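ABC transporter substrate-binding protein (Bradyrhizobium japonicum, PDB 4I1D) is a periplasmic solute-binding protein of an ABC transporter that probably captures small solutes, possibly polyamines, and can bind d-malate. Local coordinates at residues 226-231 with 298-303. Residues are numbered along the deposited sequence; the frame is centred on the assembly and turned at random.
With SO4 (sulfate ion), chain H.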
loop_
_atom_site.group_PDB
_atom_site.type_symbol
_atom_site.label_atom_id
_atom_site.label_comp_id
_atom_site.label_asym_id
_atom_site.label_seq_id
_atom_site.Cartn_x
_atom_site.Cartn_y
_atom_site.Cartn_z
ATOM N N GLY A 226 -11.318 42.042 8.986
ATOM C CA GLY A 226 -10.514 41.427 7.946
ATOM C C GLY A 226 -9.145 41.102 8.506
ATOM O O GLY A 226 -8.728 41.682 9.508
ATOM N N ILE A 227 -8.452 40.156 7.883
ATOM C CA ILE A 227 -7.072 39.868 8.247
ATOM C C ILE A 227 -6.121 40.530 7.233
ATOM O O ILE A 227 -6.066 40.146 6.057
ATOM C CB ILE A 227 -6.801 38.356 8.333
ATOM C CG1 ILE A 227 -7.709 37.700 9.375
ATOM C CG2 ILE A 227 -5.346 38.109 8.679
ATOM C CD1 ILE A 227 -9.104 37.440 8.877
ATOM N N LEU A 228 -5.391 41.540 7.700
ATOM C CA LEU A 228 -4.523 42.338 6.834
ATOM C C LEU A 228 -3.156 41.674 6.694
ATOM O O LEU A 228 -2.464 41.428 7.689
ATOM C CB LEU A 228 -4.370 43.754 7.385
ATOM C CG LEU A 228 -3.478 44.686 6.568
ATOM C CD1 LEU A 228 -3.908 44.723 5.088
ATOM C CD2 LEU A 228 -3.508 46.064 7.182
ATOM N N GLN A 229 -2.779 41.386 5.456
ATOM C CA GLN A 229 -1.569 40.626 5.180
ATOM C C GLN A 229 -0.737 41.310 4.107
ATOM O O GLN A 229 -1.162 42.317 3.541
ATOM C CB GLN A 229 -1.948 39.220 4.727
ATOM C CG GLN A 229 -2.747 38.452 5.774
ATOM C CD GLN A 229 -3.578 37.338 5.153
ATOM O OE1 GLN A 229 -4.814 37.418 5.088
ATOM N NE2 GLN A 229 -2.904 36.302 4.683
ATOM N N SER A 230 0.441 40.759 3.819
ATOM C CA SER A 230 1.317 41.348 2.812
ATOM C C SER A 230 2.256 40.330 2.182
ATOM O O SER A 230 2.609 39.321 2.801
ATOM C CB SER A 230 2.168 42.450 3.450
ATOM O OG SER A 230 3.139 41.881 4.316
ATOM N N THR A 231 2.681 40.606 0.954
ATOM C CA THR A 231 3.846 39.918 0.401
ATOM C C THR A 231 5.050 40.860 0.433
ATOM O O THR A 231 4.901 42.089 0.555
ATOM C CB THR A 231 3.619 39.413 -1.042
ATOM O OG1 THR A 231 3.219 40.507 -1.873
ATOM C CG2 THR A 231 2.535 38.316 -1.073
ATOM N N GLN A 298 -9.068 46.034 11.074
ATOM C CA GLN A 298 -8.567 44.698 10.747
ATOM C C GLN A 298 -7.554 44.128 11.726
ATOM O O GLN A 298 -6.929 44.857 12.493
ATOM C CB GLN A 298 -7.925 44.700 9.364
ATOM C CG GLN A 298 -8.907 44.825 8.221
ATOM C CD GLN A 298 -8.202 44.906 6.879
ATOM O OE1 GLN A 298 -7.761 43.892 6.329
ATOM N NE2 GLN A 298 -8.083 46.120 6.351
ATOM N N ALA A 299 -7.391 42.811 11.678
ATOM C CA ALA A 299 -6.296 42.159 12.371
ATOM C C ALA A 299 -5.052 42.221 11.487
ATOM O O ALA A 299 -5.065 41.797 10.326
ATOM C CB ALA A 299 -6.651 40.725 12.684
ATOM N N LEU A 300 -3.977 42.769 12.030
ATOM C CA LEU A 300 -2.730 42.798 11.311
ATOM C C LEU A 300 -2.002 41.481 11.554
ATOM O O LEU A 300 -1.554 41.206 12.670
ATOM C CB LEU A 300 -1.888 43.981 11.790
ATOM C CG LEU A 300 -0.581 44.198 11.031
ATOM C CD1 LEU A 300 -0.833 44.437 9.525
ATOM C CD2 LEU A 300 0.173 45.360 11.654
HETATM N N MSE A 301 -1.893 40.658 10.522
HETATM C CA MSE A 301 -1.225 39.368 10.679
HETATM C C MSE A 301 0.196 39.515 11.221
HETATM O O MSE A 301 0.980 40.326 10.722
HETATM C CB MSE A 301 -1.191 38.591 9.364
HETATM C CG MSE A 301 -0.351 37.313 9.463
HETATM SE SE MSE A 301 -0.826 35.990 8.109
HETATM C CE MSE A 301 -2.713 35.834 8.574
ATOM N N SER A 302 0.514 38.733 12.250
ATOM C CA SER A 302 1.872 38.663 12.795
ATOM C C SER A 302 2.678 37.544 12.135
ATOM O O SER A 302 2.528 36.363 12.473
ATOM C CB SER A 302 1.832 38.440 14.319
ATOM O OG SER A 302 3.136 38.278 14.855
ATOM N N TYR A 303 3.524 37.922 11.184
ATOM C CA TYR A 303 4.435 36.985 10.539
ATOM C C TYR A 303 5.504 36.453 11.487
ATOM O O TYR A 303 5.987 35.341 11.309
ATOM C CB TYR A 303 5.042 37.615 9.275
ATOM C CG TYR A 303 3.958 37.836 8.263
ATOM C CD1 TYR A 303 3.326 36.750 7.662
ATOM C CD2 TYR A 303 3.507 39.114 7.961
ATOM C CE1 TYR A 303 2.302 36.933 6.752
ATOM C CE2 TYR A 303 2.484 39.309 7.059
ATOM C CZ TYR A 303 1.883 38.217 6.453
ATOM O OH TYR A 303 0.857 38.408 5.544
HETATM S S SO4 H . 5.247 40.796 12.512
HETATM O O1 SO4 H . 4.279 41.291 11.533
HETATM O O2 SO4 H . 6.595 40.975 11.974
HETATM O O3 SO4 H . 5.097 41.507 13.783
HETATM O O4 SO4 H . 5.006 39.378 12.762
#
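Ala299 N donates to Gly226 O at 2.8 Å, and Leu228 N donates to Ala299 O at 2.7 Å. A third bond, Met301 N to Leu228 O at 3.0 Å, completes the short parallel pairing of 226-231 with 298-303. Strand 100-112 pairs with the other edge of 226-231. Past Met301 the segments diverge, and Tyr303, at the start of helix 303-306, reaches across to the strand. Its OH accepts the backbone N-H of Ser230 at 2.9 Å, with a nearly straight N-H...O angle of 164°.

The selenomethionine Met301 reaches back to the strand. Met301 CB packs 3.5 Å from Leu228 O. With CG anti to the backbone N (chi1 173°), it lies over one face of the Tyr303 ring, towards its rim. Met301 SE meets Gln229 CG at 3.9 Å. The chain bends at chi3, and Met301 CE presses on Ile227 CG2 at 3.5 Å, a tight fit.

A phenylalanine in place of Tyr303 would probably leave the N-H of Ser230 without this acceptor and loosen the tie between helix start and strand. In this periplasmic binding protein fold, main-chain bonds thus set the register, while one phenol oxygen carries the polar link on past the residues that pair, to Ser230 further along the same strand.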